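Local coordinates for protein NAD-dependent epimerase/dehydratase (Bacteroides thetaiotaomicron, PDB 3DHN) that probably binds NAD(P) in a Rossmann-type domain and may act as an oxidoreductase or epimerase, at residues A53-L58 and L93-G98; R106-G111 and A199-E204; E154-F159 and K209-R214. All coordinates share one frame; numbering follows the deposited sequence.

Contact 1 (A53-L58 and L93-G98); sequences ADVSSL and LTIIDG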
loop_
_atom_site.group_PDB
_atom_site.type_symbol
_atom_site.label_atom_id
_atom_site.label_comp_id
_atom_site.label_asym_id
_atom_site.label_seq_id
_atom_site.Cartn_x
_atom_site.Cartn_y
_atom_site.Cartn_z
ATOM N N ALA A 53 5.885 -3.027 -16.880
ATOM C CA ALA A 53 6.405 -4.296 -16.396
ATOM C C ALA A 53 5.264 -5.283 -16.220
ATOM O O ALA A 53 4.135 -4.889 -15.937
ATOM C CB ALA A 53 7.141 -4.100 -15.073
ATOM N N ASP A 54 5.555 -6.564 -16.401
ATOM C CA ASP A 54 4.538 -7.591 -16.228
ATOM C C ASP A 54 4.585 -8.032 -14.766
ATOM O O ASP A 54 5.290 -8.976 -14.412
ATOM C CB ASP A 54 4.821 -8.784 -17.134
ATOM C CG ASP A 54 3.642 -9.721 -17.232
ATOM O OD1 ASP A 54 2.961 -9.929 -16.206
ATOM O OD2 ASP A 54 3.397 -10.256 -18.333
ATOM N N VAL A 55 3.827 -7.341 -13.921
ATOM C CA VAL A 55 3.795 -7.634 -12.494
ATOM C C VAL A 55 3.622 -9.117 -12.151
ATOM O O VAL A 55 3.953 -9.535 -11.043
ATOM C CB VAL A 55 2.693 -6.793 -11.793
ATOM C CG1 VAL A 55 1.575 -7.689 -11.291
ATOM C CG2 VAL A 55 3.296 -5.997 -10.654
ATOM N N SER A 56 3.118 -9.910 -13.094
ATOM C CA SER A 56 2.923 -11.339 -12.853
ATOM C C SER A 56 4.185 -12.145 -13.185
ATOM O O SER A 56 4.249 -13.353 -12.942
ATOM C CB SER A 56 1.742 -11.870 -13.678
ATOM O OG SER A 56 2.085 -12.035 -15.043
ATOM N N SER A 57 5.186 -11.464 -13.734
ATOM C CA SER A 57 6.455 -12.080 -14.110
ATOM C C SER A 57 7.555 -11.784 -13.095
ATOM O O SER A 57 7.958 -10.630 -12.923
ATOM C CB SER A 57 6.890 -11.573 -15.487
ATOM O OG SER A 57 8.278 -11.774 -15.685
ATOM N N LEU A 58 8.046 -12.829 -12.437
ATOM C CA LEU A 58 9.092 -12.692 -11.430
ATOM C C LEU A 58 10.321 -11.988 -11.986
ATOM O O LEU A 58 10.846 -11.062 -11.372
ATOM C CB LEU A 58 9.495 -14.073 -10.895
ATOM C CG LEU A 58 10.630 -14.135 -9.863
ATOM C CD1 LEU A 58 10.152 -13.585 -8.529
ATOM C CD2 LEU A 58 11.089 -15.578 -9.702
ATOM N N LEU A 93 2.424 -12.532 -4.321
ATOM C CA LEU A 93 3.644 -13.268 -3.991
ATOM C C LEU A 93 4.782 -12.990 -4.962
ATOM O O LEU A 93 5.919 -12.760 -4.546
ATOM C CB LEU A 93 3.381 -14.776 -3.975
ATOM C CG LEU A 93 3.346 -15.485 -2.616
ATOM C CD1 LEU A 93 3.316 -16.997 -2.846
ATOM C CD2 LEU A 93 4.570 -15.111 -1.789
ATOM N N THR A 94 4.476 -13.032 -6.256
ATOM C CA THR A 94 5.474 -12.786 -7.296
ATOM C C THR A 94 6.148 -11.430 -7.108
ATOM O O THR A 94 7.343 -11.282 -7.346
ATOM C CB THR A 94 4.838 -12.832 -8.706
ATOM O OG1 THR A 94 4.279 -14.132 -8.936
ATOM C CG2 THR A 94 5.882 -12.543 -9.778
ATOM N N ILE A 95 5.374 -10.442 -6.678
ATOM C CA ILE A 95 5.910 -9.104 -6.462
ATOM C C ILE A 95 6.942 -9.045 -5.340
ATOM O O ILE A 95 8.057 -8.557 -5.544
ATOM C CB ILE A 95 4.774 -8.095 -6.164
ATOM C CG1 ILE A 95 3.919 -7.906 -7.420
ATOM C CG2 ILE A 95 5.360 -6.759 -5.716
ATOM C CD1 ILE A 95 2.648 -7.083 -7.199
ATOM N N ILE A 96 6.583 -9.538 -4.159
ATOM C CA ILE A 96 7.510 -9.493 -3.030
ATOM C C ILE A 96 8.730 -10.371 -3.278
ATOM O O ILE A 96 9.840 -10.033 -2.866
ATOM C CB ILE A 96 6.819 -9.906 -1.699
ATOM C CG1 ILE A 96 7.775 -9.650 -0.528
ATOM C CG2 ILE A 96 6.414 -11.372 -1.740
ATOM C CD1 ILE A 96 7.098 -9.643 0.835
ATOM N N ASP A 97 8.534 -11.492 -3.961
ATOM C CA ASP A 97 9.655 -12.370 -4.259
ATOM C C ASP A 97 10.539 -11.733 -5.330
ATOM O O ASP A 97 11.749 -11.956 -5.366
ATOM C CB ASP A 97 9.162 -13.745 -4.701
ATOM C CG ASP A 97 8.493 -14.505 -3.570
ATOM O OD1 ASP A 97 8.855 -14.265 -2.395
ATOM O OD2 ASP A 97 7.620 -15.349 -3.847
ATOM N N GLY A 98 9.937 -10.921 -6.194
ATOM C CA GLY A 98 10.722 -10.260 -7.225
ATOM C C GLY A 98 11.563 -9.182 -6.573
ATOM O O GLY A 98 12.704 -8.942 -6.968
#
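T94 carries the close-packed centre of the contact between the loop A53-L58 and the helix segment L93-G98. Its CB points at the loop, and with CG2 anti to the backbone N the methyl is pushed against the loop backbone, where it lies 3.4 Å from L58 N and also touches the carbonyl oxygens of V55 and S56. The hydroxyl stays on the helix, T94 OG1 being bonded to the carbonyl of K90 one turn earlier, so the threonine meets the loop as an apolar group. L58 comes in across the helix at the G98 end of the segment: its CG is anti to the backbone N (chi1 178°), and the turn at chi2 (72°) brings CD1 onto the backbone, 3.5 Å from G98 N, and beside D97 CB. On the other flank V55 and I95 cross obliquely, with V55 CG2 3.7 Å from I95 CD1; both side chains also rest on F75.

The far side of the loop is polar and looser. S56 turns its CB away from the helix and is exposed, and D54 does not reach the helix. D54 OD1 accepts two hydrogen bonds from S56, one from S56 N at 3.1 Å through its anti lone pair and a shorter one from S56 OG at 2.6 Å, which arrives from above the carboxylate plane. The first closes an Asx turn, inside a type I turn from D54 to S57, and S57 then N-caps helix 58-65 through E60 N. No hydrogen bond links loop and helix. In this Rossmann fold the contact joins the connection from strand 48-51 into helix 58-65 to helix 87-101.

Contact 2 (R106-G111 and A199-E204); sequences RFLMVG and AAMIDE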
loop_
_atom_site.group_PDB
_atom_site.type_symbol
_atom_site.label_atom_id
_atom_site.label_comp_id
_atom_site.label_asym_id
_atom_site.label_seq_id
_atom_site.Cartn_x
_atom_site.Cartn_y
_atom_site.Cartn_z
ATOM N N ARG A 106 13.969 -3.077 1.890
ATOM C CA ARG A 106 12.764 -2.424 2.405
ATOM C C ARG A 106 11.613 -2.456 1.396
ATOM O O ARG A 106 11.740 -1.964 0.274
ATOM C CB ARG A 106 13.098 -0.975 2.756
ATOM C CG ARG A 106 11.959 -0.173 3.343
ATOM C CD ARG A 106 11.926 -0.236 4.864
ATOM N NE ARG A 106 11.113 0.855 5.397
ATOM C CZ ARG A 106 10.452 0.816 6.550
ATOM N NH1 ARG A 106 10.502 -0.264 7.323
ATOM N NH2 ARG A 106 9.716 1.857 6.915
ATOM N N PHE A 107 10.482 -3.021 1.812
ATOM C CA PHE A 107 9.308 -3.143 0.949
ATOM C C PHE A 107 8.053 -2.681 1.686
ATOM O O PHE A 107 7.750 -3.187 2.766
ATOM C CB PHE A 107 9.162 -4.614 0.521
ATOM C CG PHE A 107 7.908 -4.923 -0.258
ATOM C CD1 PHE A 107 7.691 -4.370 -1.515
ATOM C CD2 PHE A 107 6.967 -5.820 0.246
ATOM C CE1 PHE A 107 6.560 -4.705 -2.257
ATOM C CE2 PHE A 107 5.832 -6.161 -0.490
ATOM C CZ PHE A 107 5.630 -5.606 -1.740
ATOM N N LEU A 108 7.344 -1.708 1.115
ATOM C CA LEU A 108 6.106 -1.195 1.716
ATOM C C LEU A 108 4.939 -1.531 0.791
ATOM O O LEU A 108 5.009 -1.311 -0.421
ATOM C CB LEU A 108 6.185 0.317 1.927
ATOM C CG LEU A 108 7.313 0.820 2.840
ATOM C CD1 LEU A 108 8.523 1.214 1.988
ATOM C CD2 LEU A 108 6.830 2.016 3.638
HETATM N N MSE A 109 3.864 -2.059 1.358
HETATM C CA MSE A 109 2.715 -2.464 0.559
HETATM C C MSE A 109 1.397 -1.822 0.976
HETATM O O MSE A 109 1.108 -1.676 2.160
HETATM C CB MSE A 109 2.580 -3.991 0.633
HETATM C CG MSE A 109 1.520 -4.613 -0.275
HETATM SE SE MSE A 109 1.401 -6.559 -0.062
HETATM C CE MSE A 109 -0.206 -6.896 -1.088
ATOM N N VAL A 110 0.597 -1.420 -0.002
ATOM C CA VAL A 110 -0.713 -0.854 0.297
ATOM C C VAL A 110 -1.583 -2.052 0.691
ATOM O O VAL A 110 -1.776 -2.972 -0.103
ATOM C CB VAL A 110 -1.326 -0.170 -0.941
ATOM C CG1 VAL A 110 -2.756 0.288 -0.639
ATOM C CG2 VAL A 110 -0.453 1.007 -1.363
ATOM N N GLY A 111 -2.081 -2.055 1.921
ATOM C CA GLY A 111 -2.909 -3.155 2.374
ATOM C C GLY A 111 -4.396 -2.859 2.280
ATOM O O GLY A 111 -4.813 -1.996 1.515
ATOM N N ALA A 199 0.376 10.632 2.395
ATOM C CA ALA A 199 1.307 11.423 3.187
ATOM C C ALA A 199 1.918 10.570 4.285
ATOM O O ALA A 199 3.113 10.680 4.575
ATOM C CB ALA A 199 0.601 12.624 3.798
ATOM N N ALA A 200 1.096 9.717 4.893
ATOM C CA ALA A 200 1.562 8.843 5.964
ATOM C C ALA A 200 2.527 7.776 5.435
ATOM O O ALA A 200 3.549 7.479 6.066
ATOM C CB ALA A 200 0.379 8.191 6.653
HETATM N N MSE A 201 2.206 7.209 4.276
HETATM C CA MSE A 201 3.051 6.187 3.661
HETATM C C MSE A 201 4.449 6.732 3.354
HETATM O O MSE A 201 5.446 6.055 3.596
HETATM C CB MSE A 201 2.409 5.664 2.371
HETATM C CG MSE A 201 3.227 4.606 1.651
HETATM SE SE MSE A 201 3.372 2.917 2.615
HETATM C CE MSE A 201 2.207 1.832 1.495
ATOM N N ILE A 202 4.532 7.940 2.806
ATOM C CA ILE A 202 5.846 8.507 2.510
ATOM C C ILE A 202 6.581 8.890 3.801
ATOM O O ILE A 202 7.806 8.892 3.840
ATOM C CB ILE A 202 5.750 9.713 1.548
ATOM C CG1 ILE A 202 5.083 9.268 0.242
ATOM C CG2 ILE A 202 7.164 10.228 1.201
ATOM C CD1 ILE A 202 5.703 8.003 -0.366
ATOM N N ASP A 203 5.831 9.203 4.857
ATOM C CA ASP A 203 6.438 9.512 6.158
ATOM C C ASP A 203 7.156 8.251 6.674
ATOM O O ASP A 203 8.257 8.336 7.230
ATOM C CB ASP A 203 5.371 9.908 7.181
ATOM C CG ASP A 203 4.981 11.368 7.095
ATOM O OD1 ASP A 203 5.513 12.086 6.216
ATOM O OD2 ASP A 203 4.143 11.795 7.914
ATOM N N GLU A 204 6.516 7.089 6.499
ATOM C CA GLU A 204 7.083 5.810 6.940
ATOM C C GLU A 204 8.312 5.467 6.101
ATOM O O GLU A 204 9.274 4.875 6.587
ATOM C CB GLU A 204 6.027 4.697 6.829
ATOM C CG GLU A 204 6.496 3.300 7.244
ATOM C CD GLU A 204 7.097 3.244 8.646
ATOM O OE1 GLU A 204 6.651 4.003 9.529
ATOM O OE2 GLU A 204 8.010 2.422 8.872
#
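Strand 106-110, in the parallel part of a Rossmann-type sheet, is covered on one face by helix 194-206, which runs almost antiparallel to it: the N-to-C directions of the two segments differ by 167°, with the axes 10.3 Å apart at their closest. R106 and E204 bridge this gap, crossing at about a right angle. R106 CB points toward the helix, CG is anti to the backbone N, and the chain bends at chi2 (92°) to place CD, then runs on through NE to CZ, packing on V158 and P208. There the tip divides. NH1 makes a salt bridge with D156 OD2 and a hydrogen bond to H210 O, while NH2 grips E204 twice. The salt bridge from R106 NH2 to E204 OE2 is 2.7 Å long and lies in the guanidinium plane, although it meets the carboxylate from above. The hydrogen bond from R106 NH2 to E204 O is longer at 3.1 Å, more bent, and comes from above the carbonyl plane. Because E204 OE2 also accepts from K209 N and H210 N, the buried carboxylate is likely to stay ionised.

Farther along, L108 and the selenomethionine M201 slide past each other in opposite directions, L108 CD2 reaching M201 SE at 3.7 Å. M201 bends at chi2 and chi3, which carries its methyl to the strand, where M201 CE lies 3.7 Å from M109 O and 4.0 Å from V110 CG2.

Contact 3 (E154-F159 and K209-R214); sequences EIDWVF and KHHQER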
loop_
_atom_site.group_PDB
_atom_site.type_symbol
_atom_site.label_atom_id
_atom_site.label_comp_id
_atom_site.label_asym_id
_atom_site.label_seq_id
_atom_site.Cartn_x
_atom_site.Cartn_y
_atom_site.Cartn_z
ATOM N N GLU A 154 12.839 -12.472 5.530
ATOM C CA GLU A 154 13.972 -12.138 4.681
ATOM C C GLU A 154 13.948 -10.764 4.032
ATOM O O GLU A 154 14.698 -10.500 3.104
ATOM C CB GLU A 154 14.159 -13.241 3.632
ATOM C CG GLU A 154 14.259 -14.635 4.267
ATOM C CD GLU A 154 14.707 -15.714 3.298
ATOM O OE1 GLU A 154 15.924 -15.812 3.028
ATOM O OE2 GLU A 154 13.842 -16.461 2.798
ATOM N N ILE A 155 13.080 -9.886 4.528
ATOM C CA ILE A 155 13.006 -8.516 4.038
ATOM C C ILE A 155 12.280 -7.673 5.079
ATOM O O ILE A 155 11.503 -8.200 5.874
ATOM C CB ILE A 155 12.245 -8.422 2.685
ATOM C CG1 ILE A 155 12.420 -7.022 2.088
ATOM C CG2 ILE A 155 10.757 -8.727 2.886
ATOM C CD1 ILE A 155 11.901 -6.900 0.664
ATOM N N ASP A 156 12.549 -6.373 5.109
ATOM C CA ASP A 156 11.851 -5.513 6.060
ATOM C C ASP A 156 10.588 -4.996 5.379
ATOM O O ASP A 156 10.619 -4.011 4.643
ATOM C CB ASP A 156 12.738 -4.346 6.511
ATOM C CG ASP A 156 12.011 -3.395 7.448
ATOM O OD1 ASP A 156 10.952 -3.788 7.992
ATOM O OD2 ASP A 156 12.495 -2.259 7.652
ATOM N N TRP A 157 9.476 -5.688 5.615
ATOM C CA TRP A 157 8.197 -5.328 5.012
ATOM C C TRP A 157 7.290 -4.555 5.952
ATOM O O TRP A 157 7.410 -4.645 7.172
ATOM C CB TRP A 157 7.451 -6.585 4.548
ATOM C CG TRP A 157 7.149 -7.564 5.666
ATOM C CD1 TRP A 157 7.972 -8.539 6.143
ATOM C CD2 TRP A 157 5.952 -7.628 6.457
ATOM N NE1 TRP A 157 7.365 -9.211 7.183
ATOM C CE2 TRP A 157 6.125 -8.671 7.395
ATOM C CE3 TRP A 157 4.753 -6.905 6.466
ATOM C CZ2 TRP A 157 5.145 -9.010 8.331
ATOM C CZ3 TRP A 157 3.776 -7.240 7.402
ATOM C CH2 TRP A 157 3.978 -8.285 8.320
ATOM N N VAL A 158 6.370 -3.804 5.363
ATOM C CA VAL A 158 5.391 -3.027 6.113
ATOM C C VAL A 158 4.099 -3.086 5.302
ATOM O O VAL A 158 4.080 -2.742 4.115
ATOM C CB VAL A 158 5.829 -1.547 6.273
ATOM C CG1 VAL A 158 4.773 -0.772 7.034
ATOM C CG2 VAL A 158 7.148 -1.462 7.022
ATOM N N PHE A 159 3.028 -3.555 5.937
ATOM C CA PHE A 159 1.711 -3.666 5.306
ATOM C C PHE A 159 0.889 -2.517 5.902
ATOM O O PHE A 159 0.616 -2.504 7.106
ATOM C CB PHE A 159 1.096 -5.027 5.675
ATOM C CG PHE A 159 -0.151 -5.381 4.916
ATOM C CD1 PHE A 159 -0.101 -5.671 3.551
ATOM C CD2 PHE A 159 -1.369 -5.520 5.586
ATOM C CE1 PHE A 159 -1.251 -6.106 2.864
ATOM C CE2 PHE A 159 -2.519 -5.948 4.920
ATOM C CZ PHE A 159 -2.462 -6.246 3.551
ATOM N N LYS A 209 9.439 3.847 11.197
ATOM C CA LYS A 209 8.966 3.627 12.559
ATOM C C LYS A 209 8.464 2.188 12.698
ATOM O O LYS A 209 8.278 1.693 13.808
ATOM C CB LYS A 209 7.820 4.582 12.910
ATOM C CG LYS A 209 8.222 6.040 13.045
ATOM C CD LYS A 209 9.250 6.213 14.144
ATOM C CE LYS A 209 9.814 7.624 14.163
ATOM N NZ LYS A 209 10.916 7.750 15.163
ATOM N N HIS A 210 8.237 1.525 11.566
ATOM C CA HIS A 210 7.736 0.157 11.580
ATOM C C HIS A 210 8.620 -0.830 10.823
ATOM O O HIS A 210 9.222 -0.488 9.800
ATOM C CB HIS A 210 6.313 0.112 11.009
ATOM C CG HIS A 210 5.316 0.871 11.824
ATOM N ND1 HIS A 210 4.940 2.165 11.534
ATOM C CD2 HIS A 210 4.632 0.522 12.939
ATOM C CE1 HIS A 210 4.067 2.580 12.433
ATOM N NE2 HIS A 210 3.862 1.601 13.298
ATOM N N HIS A 211 8.679 -2.058 11.333
ATOM C CA HIS A 211 9.489 -3.112 10.722
ATOM C C HIS A 211 8.818 -4.476 10.762
ATOM O O HIS A 211 8.431 -4.959 11.827
ATOM C CB HIS A 211 10.845 -3.201 11.432
ATOM C CG HIS A 211 11.569 -1.895 11.496
ATOM N ND1 HIS A 211 12.197 -1.340 10.402
ATOM C CD2 HIS A 211 11.713 -1.004 12.506
ATOM C CE1 HIS A 211 12.696 -0.162 10.733
ATOM N NE2 HIS A 211 12.416 0.066 12.005
ATOM N N GLN A 212 8.703 -5.100 9.595
ATOM C CA GLN A 212 8.101 -6.425 9.477
ATOM C C GLN A 212 6.781 -6.484 10.234
ATOM O O GLN A 212 6.584 -7.342 11.100
ATOM C CB GLN A 212 9.062 -7.497 10.020
ATOM C CG GLN A 212 10.485 -7.417 9.453
ATOM C CD GLN A 212 11.383 -8.570 9.912
ATOM O OE1 GLN A 212 11.840 -9.377 9.104
ATOM N NE2 GLN A 212 11.634 -8.643 11.209
ATOM N N GLU A 213 5.874 -5.567 9.911
ATOM C CA GLU A 213 4.577 -5.534 10.578
ATOM C C GLU A 213 3.544 -4.679 9.847
ATOM O O GLU A 213 3.848 -3.984 8.870
ATOM C CB GLU A 213 4.741 -5.013 12.009
ATOM C CG GLU A 213 5.119 -3.540 12.116
ATOM C CD GLU A 213 5.669 -3.180 13.494
ATOM O OE1 GLU A 213 5.059 -3.584 14.502
ATOM O OE2 GLU A 213 6.709 -2.491 13.565
ATOM N N ARG A 214 2.317 -4.732 10.338
ATOM C CA ARG A 214 1.227 -3.958 9.763
ATOM C C ARG A 214 0.878 -2.807 10.695
ATOM O O ARG A 214 1.043 -2.919 11.919
ATOM C CB ARG A 214 -0.007 -4.860 9.585
ATOM C CG ARG A 214 -1.280 -4.160 9.072
ATOM C CD ARG A 214 -2.158 -3.642 10.214
ATOM N NE ARG A 214 -2.764 -4.722 10.991
ATOM C CZ ARG A 214 -3.759 -5.502 10.574
ATOM N NH1 ARG A 214 -4.292 -5.331 9.371
ATOM N NH2 ARG A 214 -4.209 -6.477 11.358
#
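D156 holds its CG anti to the backbone N, and H211 sets its ring beside its own backbone N (chi1 -53°); together these torsions bring a carboxylate oxygen to the edge of the imidazole. H211 ND1 donates to D156 OD2 at 2.9 Å, nearly straight at 170° and in the ring plane, though above the plane of the carboxylate. The other oxygen, D156 OD1, receives Q212 N at 3.1 Å almost along its C-O axis, so the carboxylate receives one N-H on each oxygen from the segment K209-R214. D156 OD2 also has a salt bridge to R106.

W157 takes the crowded position, with CG between the backbone N and carbonyl carbon (chi1 60°), and the indole is laid against the backbone of Q212 and E213, NE1 being hydrogen-bonded to E152 O. Q212 CA makes a CH-pi contact, 3.7 Å from the centroid of the five-membered ring of W157, and the six-membered ring carries on beneath E213. From here the segments become parallel neighbours in the Rossmann-type sheet, strands 156-161 and 213-218: E213 N donates to W157 O, and F159 N to E213 O at 3.1 Å. F159 and R214 lie side by side on one face, the methylene R214 CG at the edge of the ring, while the charged end goes on to D180; V158 and E213 occupy the other face.

The carboxylate bonds thus tie down the loop just before the second strand. With an arginine and a histidine N-H at the same oxygen, D156 probably stays ionised and keeps the proton of H211 on ND1.

In the fold
Contact 2 is the buried one, contact 3 is partly buried with exposed residues at its start, and contact 1 is a partly buried packing nearer the surface. Contacts 2 and 3 both reach the same sheet, since strands 106-110 and 156-161 are neighbours in it; R106 of contact 2 binds E204 within it and also D156 of contact 3, linking the two. Contact 1 lies about 19 Å from each of them, centre to centre, and reaches them through helix 87-101, whose I96 packs on F107 and I155. Chemistry follows place: methyl-to-backbone packing in contact 1, a salt bridge beside an apolar layer in contact 2, strand hydrogen bonds and an indole in contact 3.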